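Local coordinates for protein phosphosugar isomerase (Escherichia coli O6:H1, PDB 5UQI) that probably interconverts arabinose 5-phosphate and ribulose 5-phosphate as a sugar isomerase domain protein, and binds arabinose 5-phosphate in the crystal, at residues 92-97 and 111-116; 34-39 and 169-174; 22-27 and 139-144. All coordinates share one frame; numbering follows the deposited sequence.

Contact 1. Residues 92-97 and 111-116; sequences DVVILI and PSLKKM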
loop_
_atom_site.group_PDB
_atom_site.type_symbol
_atom_site.label_atom_id
_atom_site.label_comp_id
_atom_site.label_asym_id
_atom_site.label_seq_id
_atom_site.Cartn_x
_atom_site.Cartn_y
_atom_site.Cartn_z
ATOM N N ASP A 92 -8.355 -13.749 6.730
ATOM C CA ASP A 92 -7.755 -12.728 5.861
ATOM C C ASP A 92 -7.030 -11.690 6.665
ATOM O O ASP A 92 -7.377 -11.443 7.828
ATOM C CB ASP A 92 -8.849 -12.026 5.056
ATOM C CG ASP A 92 -9.584 -12.973 4.066
ATOM O OD1 ASP A 92 -9.073 -14.068 3.698
ATOM O OD2 ASP A 92 -10.763 -12.678 3.730
ATOM N N VAL A 93 -5.973 -11.136 6.082
ATOM C CA VAL A 93 -5.206 -10.055 6.717
ATOM C C VAL A 93 -5.504 -8.825 5.913
ATOM O O VAL A 93 -5.491 -8.938 4.682
ATOM C CB VAL A 93 -3.693 -10.365 6.733
ATOM C CG1 VAL A 93 -2.834 -9.153 7.129
ATOM C CG2 VAL A 93 -3.487 -11.620 7.609
ATOM N N VAL A 94 -5.697 -7.681 6.562
ATOM C CA VAL A 94 -6.160 -6.436 5.891
ATOM C C VAL A 94 -5.031 -5.430 5.916
ATOM O O VAL A 94 -4.445 -5.148 6.999
ATOM C CB VAL A 94 -7.454 -5.889 6.564
ATOM C CG1 VAL A 94 -7.906 -4.617 5.878
ATOM C CG2 VAL A 94 -8.567 -6.910 6.546
ATOM N N ILE A 95 -4.705 -4.846 4.741
ATOM C CA ILE A 95 -3.771 -3.746 4.694
ATOM C C ILE A 95 -4.568 -2.525 4.296
ATOM O O ILE A 95 -5.154 -2.491 3.203
ATOM C CB ILE A 95 -2.634 -3.970 3.657
ATOM C CG1 ILE A 95 -1.787 -5.208 4.057
ATOM C CG2 ILE A 95 -1.793 -2.744 3.499
ATOM C CD1 ILE A 95 -0.670 -5.584 3.060
ATOM N N LEU A 96 -4.610 -1.517 5.144
ATOM C CA LEU A 96 -5.332 -0.297 4.812
ATOM C C LEU A 96 -4.325 0.790 4.451
ATOM O O LEU A 96 -3.380 1.077 5.201
ATOM C CB LEU A 96 -6.145 0.206 6.015
ATOM C CG LEU A 96 -7.197 -0.824 6.450
ATOM C CD1 LEU A 96 -6.770 -1.586 7.736
ATOM C CD2 LEU A 96 -8.576 -0.192 6.619
ATOM N N ILE A 97 -4.480 1.414 3.276
ATOM C CA ILE A 97 -3.527 2.399 2.764
ATOM C C ILE A 97 -4.139 3.760 2.792
ATOM O O ILE A 97 -5.219 3.984 2.229
ATOM C CB ILE A 97 -3.077 2.042 1.294
ATOM C CG1 ILE A 97 -2.418 0.671 1.268
ATOM C CG2 ILE A 97 -2.117 3.162 0.820
ATOM C CD1 ILE A 97 -1.887 0.322 -0.152
ATOM N N PRO A 111 -14.450 0.394 13.085
ATOM C CA PRO A 111 -15.269 -0.319 14.096
ATOM C C PRO A 111 -15.727 -1.714 13.688
ATOM O O PRO A 111 -15.585 -2.679 14.472
ATOM C CB PRO A 111 -16.438 0.633 14.311
ATOM C CG PRO A 111 -15.924 1.997 13.971
ATOM C CD PRO A 111 -15.001 1.713 12.771
ATOM N N SER A 112 -16.177 -1.871 12.400
ATOM C CA SER A 112 -16.534 -3.171 11.975
ATOM C C SER A 112 -15.332 -4.101 11.912
ATOM O O SER A 112 -15.425 -5.237 12.277
ATOM C CB SER A 112 -17.240 -3.152 10.584
ATOM O OG SER A 112 -18.496 -2.445 10.671
ATOM N N LEU A 113 -14.198 -3.617 11.373
ATOM C CA LEU A 113 -13.064 -4.514 11.268
ATOM C C LEU A 113 -12.528 -4.974 12.655
ATOM O O LEU A 113 -12.068 -6.105 12.772
ATOM C CB LEU A 113 -11.919 -3.819 10.503
ATOM C CG LEU A 113 -12.116 -3.826 8.982
ATOM C CD1 LEU A 113 -11.091 -2.861 8.324
ATOM C CD2 LEU A 113 -12.034 -5.270 8.460
ATOM N N LYS A 114 -12.670 -4.094 13.663
ATOM C CA LYS A 114 -12.340 -4.504 15.040
ATOM C C LYS A 114 -13.272 -5.622 15.565
ATOM O O LYS A 114 -12.778 -6.632 16.106
ATOM C CB LYS A 114 -12.405 -3.264 15.963
ATOM C CG LYS A 114 -11.270 -2.304 15.760
ATOM C CD LYS A 114 -9.972 -2.970 16.158
ATOM C CE LYS A 114 -8.876 -1.952 16.031
ATOM N NZ LYS A 114 -7.602 -2.498 16.536
ATOM N N LYS A 115 -14.578 -5.500 15.313
ATOM C CA LYS A 115 -15.525 -6.580 15.623
ATOM C C LYS A 115 -15.265 -7.861 14.887
ATOM O O LYS A 115 -15.437 -8.941 15.423
ATOM C CB LYS A 115 -16.988 -6.165 15.485
ATOM C CG LYS A 115 -17.401 -4.956 16.329
ATOM C CD LYS A 115 -18.912 -4.794 16.207
ATOM C CE LYS A 115 -19.365 -3.366 16.467
ATOM N NZ LYS A 115 -19.293 -3.054 17.921
ATOM N N MET A 116 -14.807 -7.762 13.635
ATOM C CA MET A 116 -14.587 -8.929 12.813
ATOM C C MET A 116 -13.332 -9.658 13.231
ATOM O O MET A 116 -13.234 -10.878 13.057
ATOM C CB MET A 116 -14.476 -8.461 11.338
ATOM C CG MET A 116 -15.850 -8.038 10.848
ATOM S SD MET A 116 -15.744 -7.063 9.313
ATOM C CE MET A 116 -15.105 -8.308 8.151
#
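Val-94 and Leu-113 mark the closest backbone approach between strand 93-97 and helix 110-116, with their CA atoms 9.0 Å apart. At that spacing the main chains do not touch, and side chains alone bridge the gap. Val-94 and Leu-96, two residues apart on the strand, both point toward the helix, whereas the alternate residues Val-93, Ile-95 and Ile-97 serve the other face of the sheet. Leu-113 answers both with its two methyl branches. Its CD1 meets CD2 of Leu-96 at 4.0 Å, the two leucines reaching toward each other tip to tip, and its CD2 lies 4.3 Å from CG2 of Val-94. This is a helix packing on the central strand of the three-layer alpha/beta/alpha sandwich, built around a parallel sheet, that defines the SIS fold. Between strand and helix the chain passes Ser-98 to Ser-100 and Thr-103, which line the arabinose-5-phosphate pocket, and then helix 104-107. In Leu-113, CG stands beside the backbone N (chi1 -79°), and the fork at CG then spreads its methyls along the strand, one to each residue. All three side chains are buried. Leu-85 also packs on Leu-113, while Val-94 is flanked within the sheet by Ile-49 and Leu-120.

Contact 2. Residues 34-39 and 169-174; sequences NLIKVL and ALALSE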
loop_
_atom_site.group_PDB
_atom_site.type_symbol
_atom_site.label_atom_id
_atom_site.label_comp_id
_atom_site.label_asym_id
_atom_site.label_seq_id
_atom_site.Cartn_x
_atom_site.Cartn_y
_atom_site.Cartn_z
ATOM N N ASN A 34 8.842 -7.460 10.514
ATOM C CA ASN A 34 7.584 -7.897 11.117
ATOM C C ASN A 34 6.469 -7.929 10.051
ATOM O O ASN A 34 5.665 -8.863 10.057
ATOM C CB ASN A 34 7.149 -6.961 12.223
ATOM C CG ASN A 34 7.888 -7.238 13.492
ATOM O OD1 ASN A 34 8.447 -8.333 13.682
ATOM N ND2 ASN A 34 7.911 -6.269 14.352
ATOM N N LEU A 35 6.508 -6.979 9.113
ATOM C CA LEU A 35 5.482 -6.971 8.029
ATOM C C LEU A 35 5.555 -8.275 7.222
ATOM O O LEU A 35 4.526 -8.957 6.970
ATOM C CB LEU A 35 5.654 -5.712 7.174
ATOM C CG LEU A 35 4.756 -5.678 5.905
ATOM C CD1 LEU A 35 3.269 -5.625 6.327
ATOM C CD2 LEU A 35 5.116 -4.470 5.082
ATOM N N ILE A 36 6.783 -8.646 6.840
ATOM C CA ILE A 36 6.977 -9.871 6.073
ATOM C C ILE A 36 6.472 -11.096 6.841
ATOM O O ILE A 36 5.788 -11.949 6.290
ATOM C CB ILE A 36 8.463 -10.051 5.621
ATOM C CG1 ILE A 36 8.837 -9.040 4.537
ATOM C CG2 ILE A 36 8.720 -11.493 5.146
ATOM C CD1 ILE A 36 8.170 -9.257 3.201
ATOM N N LYS A 37 6.850 -11.220 8.111
ATOM C CA LYS A 37 6.399 -12.334 8.934
ATOM C C LYS A 37 4.906 -12.453 9.086
ATOM O O LYS A 37 4.381 -13.536 8.972
ATOM C CB LYS A 37 7.081 -12.252 10.300
ATOM C CG LYS A 37 8.589 -12.369 10.165
ATOM C CD LYS A 37 9.279 -12.220 11.515
ATOM C CE LYS A 37 10.778 -12.136 11.327
ATOM N NZ LYS A 37 11.406 -11.863 12.648
ATOM N N VAL A 38 4.216 -11.332 9.309
ATOM C CA VAL A 38 2.737 -11.325 9.420
ATOM C C VAL A 38 2.154 -11.790 8.100
ATOM O O VAL A 38 1.277 -12.644 8.082
ATOM C CB VAL A 38 2.146 -9.951 9.747
ATOM C CG1 VAL A 38 0.620 -9.954 9.624
ATOM C CG2 VAL A 38 2.553 -9.480 11.153
ATOM N N LEU A 39 2.649 -11.216 6.991
ATOM C CA LEU A 39 2.144 -11.660 5.674
ATOM C C LEU A 39 2.390 -13.132 5.353
ATOM O O LEU A 39 1.533 -13.810 4.782
ATOM C CB LEU A 39 2.562 -10.727 4.530
ATOM C CG LEU A 39 2.049 -9.289 4.756
ATOM C CD1 LEU A 39 2.725 -8.351 3.734
ATOM C CD2 LEU A 39 0.504 -9.141 4.600
ATOM N N ALA A 169 5.909 -7.421 -2.077
ATOM C CA ALA A 169 5.380 -8.508 -2.862
ATOM C C ALA A 169 6.523 -9.393 -3.408
ATOM O O ALA A 169 6.406 -10.612 -3.347
ATOM C CB ALA A 169 4.560 -7.918 -4.073
ATOM N N LEU A 170 7.543 -8.745 -3.971
ATOM C CA LEU A 170 8.650 -9.525 -4.580
ATOM C C LEU A 170 9.462 -10.269 -3.527
ATOM O O LEU A 170 9.888 -11.406 -3.814
ATOM C CB LEU A 170 9.533 -8.647 -5.459
ATOM C CG LEU A 170 8.790 -8.151 -6.726
ATOM C CD1 LEU A 170 9.617 -7.086 -7.468
ATOM C CD2 LEU A 170 8.324 -9.256 -7.657
ATOM N N ALA A 171 9.618 -9.689 -2.326
ATOM C CA ALA A 171 10.352 -10.405 -1.259
ATOM C C ALA A 171 9.536 -11.605 -0.798
ATOM O O ALA A 171 10.059 -12.688 -0.688
ATOM C CB ALA A 171 10.596 -9.467 -0.106
ATOM N N LEU A 172 8.198 -11.459 -0.622
ATOM C CA LEU A 172 7.375 -12.614 -0.234
ATOM C C LEU A 172 7.471 -13.703 -1.331
ATOM O O LEU A 172 7.534 -14.888 -1.009
ATOM C CB LEU A 172 5.877 -12.227 -0.033
ATOM C CG LEU A 172 5.608 -11.336 1.161
ATOM C CD1 LEU A 172 4.199 -10.755 0.978
ATOM C CD2 LEU A 172 5.688 -12.189 2.422
ATOM N N SER A 173 7.462 -13.275 -2.604
ATOM C CA SER A 173 7.453 -14.190 -3.737
ATOM C C SER A 173 8.763 -15.007 -3.732
ATOM O O SER A 173 8.709 -16.252 -3.839
ATOM C CB SER A 173 7.321 -13.368 -5.032
ATOM O OG SER A 173 7.116 -14.246 -6.147
ATOM N N GLU A 174 9.888 -14.315 -3.549
ATOM C CA GLU A 174 11.221 -14.991 -3.500
ATOM C C GLU A 174 11.281 -15.909 -2.313
ATOM O O GLU A 174 11.701 -17.061 -2.442
ATOM C CB GLU A 174 12.342 -13.966 -3.505
ATOM C CG GLU A 174 13.746 -14.562 -3.363
ATOM C CD GLU A 174 14.824 -13.634 -3.889
ATOM O OE1 GLU A 174 14.574 -12.861 -4.857
ATOM O OE2 GLU A 174 15.943 -13.691 -3.328
#
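Leu-172 is the side chain on which helix 32-41 and helix 156-175 meet, a helix-helix contact on one face of the alpha/beta sandwich of the SIS fold. The axes of segments 34-39 and 169-174 approach to 10.7 Å and cross at -56°, bringing the CA atoms of Ile-36 and Leu-172 nearest to each other. From CB, Leu-172 sets its CG beside its own backbone N (chi1 -68°), which carries the branch over to the facing helix although the CB itself does not point straight at it. CG meets CD1 of Ile-36 at 3.9 Å. Beyond CG the chain forks: CD1 goes to Leu-39, 3.9 Å from its CB and equally close to its CD1, while CD2 rests against the carbonyl O of Ile-36 and its CG2 and CD1. Ile-36 and Leu-172 slide past each other in opposite directions, but Leu-39 crosses Leu-172 at about a right angle. Phe-65 of helix 52-67 packs on both leucines, and Ile-121 of strand 120-124 also touches Leu-39. At the more open margin, the same Ile-36 CD1 that touches Leu-172 also rests on the CB of Ala-171, 4.1 Å away.

Contact 3. Residues 22-27 and 139-144; sequences EEVIDS and VEIPVK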
loop_
_atom_site.group_PDB
_atom_site.type_symbol
_atom_site.label_atom_id
_atom_site.label_comp_id
_atom_site.label_asym_id
_atom_site.label_seq_id
_atom_site.Cartn_x
_atom_site.Cartn_y
_atom_site.Cartn_z
ATOM N N GLU A 22 14.086 7.676 -2.789
ATOM C CA GLU A 22 15.406 7.586 -2.175
ATOM C C GLU A 22 15.320 7.763 -0.674
ATOM O O GLU A 22 16.036 7.039 0.026
ATOM C CB GLU A 22 16.335 8.697 -2.723
ATOM C CG GLU A 22 16.902 8.486 -4.102
ATOM C CD GLU A 22 17.944 9.567 -4.499
ATOM O OE1 GLU A 22 18.014 10.625 -3.855
ATOM O OE2 GLU A 22 18.684 9.369 -5.497
ATOM N N GLU A 23 14.486 8.695 -0.199
ATOM C CA GLU A 23 14.303 9.040 1.223
ATOM C C GLU A 23 13.885 7.766 1.923
ATOM O O GLU A 23 14.371 7.446 3.002
ATOM C CB GLU A 23 13.219 10.091 1.449
ATOM C CG GLU A 23 13.436 11.433 0.760
ATOM C CD GLU A 23 14.460 12.325 1.432
ATOM O OE1 GLU A 23 14.765 12.109 2.633
ATOM O OE2 GLU A 23 14.943 13.261 0.746
ATOM N N VAL A 24 13.011 6.989 1.267
ATOM C CA VAL A 24 12.501 5.750 1.885
ATOM C C VAL A 24 13.542 4.615 1.879
ATOM O O VAL A 24 13.690 3.922 2.899
ATOM C CB VAL A 24 11.136 5.281 1.244
ATOM C CG1 VAL A 24 10.707 3.930 1.808
ATOM C CG2 VAL A 24 10.071 6.349 1.494
ATOM N N ILE A 25 14.289 4.445 0.788
ATOM C CA ILE A 25 15.301 3.386 0.671
ATOM C C ILE A 25 16.407 3.658 1.719
ATOM O O ILE A 25 16.974 2.701 2.264
ATOM C CB ILE A 25 15.915 3.317 -0.737
ATOM C CG1 ILE A 25 14.889 2.869 -1.756
ATOM C CG2 ILE A 25 17.075 2.320 -0.794
ATOM C CD1 ILE A 25 15.393 2.949 -3.198
ATOM N N ASP A 26 16.663 4.934 1.963
ATOM C CA ASP A 26 17.717 5.348 2.933
ATOM C C ASP A 26 17.264 5.258 4.389
ATOM O O ASP A 26 18.076 5.419 5.311
ATOM C CB ASP A 26 18.223 6.772 2.628
ATOM C CG ASP A 26 19.045 6.857 1.335
ATOM O OD1 ASP A 26 19.489 5.823 0.776
ATOM O OD2 ASP A 26 19.216 7.994 0.866
ATOM N N SER A 27 15.983 4.988 4.620
ATOM C CA SER A 27 15.416 4.956 5.973
ATOM C C SER A 27 15.581 3.533 6.582
ATOM O O SER A 27 15.877 2.566 5.897
ATOM C CB SER A 27 13.967 5.471 5.939
ATOM O OG SER A 27 13.101 4.442 5.527
ATOM N N VAL A 139 2.863 0.470 9.556
ATOM C CA VAL A 139 4.046 0.590 8.763
ATOM C C VAL A 139 4.120 2.046 8.349
ATOM O O VAL A 139 3.191 2.590 7.678
ATOM C CB VAL A 139 3.943 -0.303 7.511
ATOM C CG1 VAL A 139 5.157 -0.104 6.634
ATOM C CG2 VAL A 139 3.790 -1.751 7.897
ATOM N N GLU A 140 5.205 2.727 8.693
ATOM C CA GLU A 140 5.318 4.159 8.444
ATOM C C GLU A 140 6.128 4.307 7.151
ATOM O O GLU A 140 7.234 3.737 7.002
ATOM C CB GLU A 140 5.958 4.889 9.644
ATOM C CG GLU A 140 6.061 6.392 9.492
ATOM C CD GLU A 140 6.625 7.038 10.769
ATOM O OE1 GLU A 140 7.863 7.021 10.850
ATOM O OE2 GLU A 140 5.892 7.492 11.697
ATOM N N ILE A 141 5.525 4.964 6.164
ATOM C CA ILE A 141 6.186 5.201 4.880
ATOM C C ILE A 141 6.261 6.721 4.775
ATOM O O ILE A 141 5.323 7.355 4.288
ATOM C CB ILE A 141 5.374 4.615 3.716
ATOM C CG1 ILE A 141 5.158 3.096 3.962
ATOM C CG2 ILE A 141 6.119 4.925 2.391
ATOM C CD1 ILE A 141 4.333 2.364 2.924
ATOM N N PRO A 142 7.388 7.302 5.231
ATOM C CA PRO A 142 7.487 8.751 5.338
ATOM C C PRO A 142 7.538 9.407 3.937
ATOM O O PRO A 142 8.250 8.929 3.032
ATOM C CB PRO A 142 8.800 8.949 6.118
ATOM C CG PRO A 142 9.637 7.776 5.722
ATOM C CD PRO A 142 8.696 6.636 5.426
ATOM N N VAL A 143 6.728 10.440 3.766
ATOM C CA VAL A 143 6.715 11.230 2.547
ATOM C C VAL A 143 6.671 12.692 2.977
ATOM O O VAL A 143 5.676 13.147 3.537
ATOM C CB VAL A 143 5.500 10.893 1.639
ATOM C CG1 VAL A 143 5.539 11.744 0.359
ATOM C CG2 VAL A 143 5.427 9.382 1.321
ATOM N N LYS A 144 7.765 13.389 2.705
ATOM C CA LYS A 144 8.007 14.798 3.069
ATOM C C LYS A 144 7.030 15.801 2.451
ATOM O O LYS A 144 6.488 16.686 3.142
ATOM C CB LYS A 144 9.465 15.186 2.681
ATOM C CG LYS A 144 10.139 14.348 1.553
ATOM C CD LYS A 144 9.794 14.745 0.088
ATOM C CE LYS A 144 10.776 14.176 -0.953
ATOM N NZ LYS A 144 10.557 14.586 -2.387
#
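Glu-23 and Val-24, near the C-terminal end of helix 3-25, make the contact with the segment 139-144, which runs on from edge strand 137-140 of the SIS sheet. The aliphatic part of Glu-23 comes first: its CG, set beside the backbone N (chi1 -60°), lies 4.2 Å from Lys-144 CE, and the two side chains cross at about a right angle. Val-24 follows and is buried. Its CG2, placed beside the backbone N, does all its touching here, lying 3.5 Å from the O of Pro-142. The same methyl also packs on the ring CD of Pro-142 and, at 4.3 Å, on CG2 of Ile-141. Val-160 and Val-164 of helix 156-175 pack on both Val-24 and Ile-141, joining the three elements in one apolar cluster. At Ser-27 the chain has left the helix, and the O of Val-24 accepts two bonds, from the N of Ser-27 and, at 2.7 Å, from its OG, which is tilted 17° from the carbonyl plane. Across the segments the contact is van der Waals packing, largely apolar, with one methyl against a carbonyl O. Glu-23 OE2 and Lys-144 NZ remain 5.6 Å apart, too far for a salt bridge, so their opposite charges would probably add only a weak, long-range attraction at the solvent-facing edge.

In the fold
From the N terminus, helix 3-25 leads into helix 32-41, so the first segments of contacts 3 and 2 come early and meet their partners more than a hundred residues later. Contact 1 closes first, a short loop from strand 93-97 to helix 110-116 that lies within both longer ones. The stretch following strand 137-140 then closes contact 3, and helix 156-175 closes contact 2; these two loops cross. Contact 1 covers one face of the sheet, contact 2 joins helix 32-41, which packs on the other face, to helix 156-175, and contact 3 ties the long N-terminal helix to the chain leaving the sheet's outermost strand. Leu-39 packs on Val-93 and Ile-95, linking contacts 1 and 2, and Leu-35 on Val-139 links contacts 2 and 3.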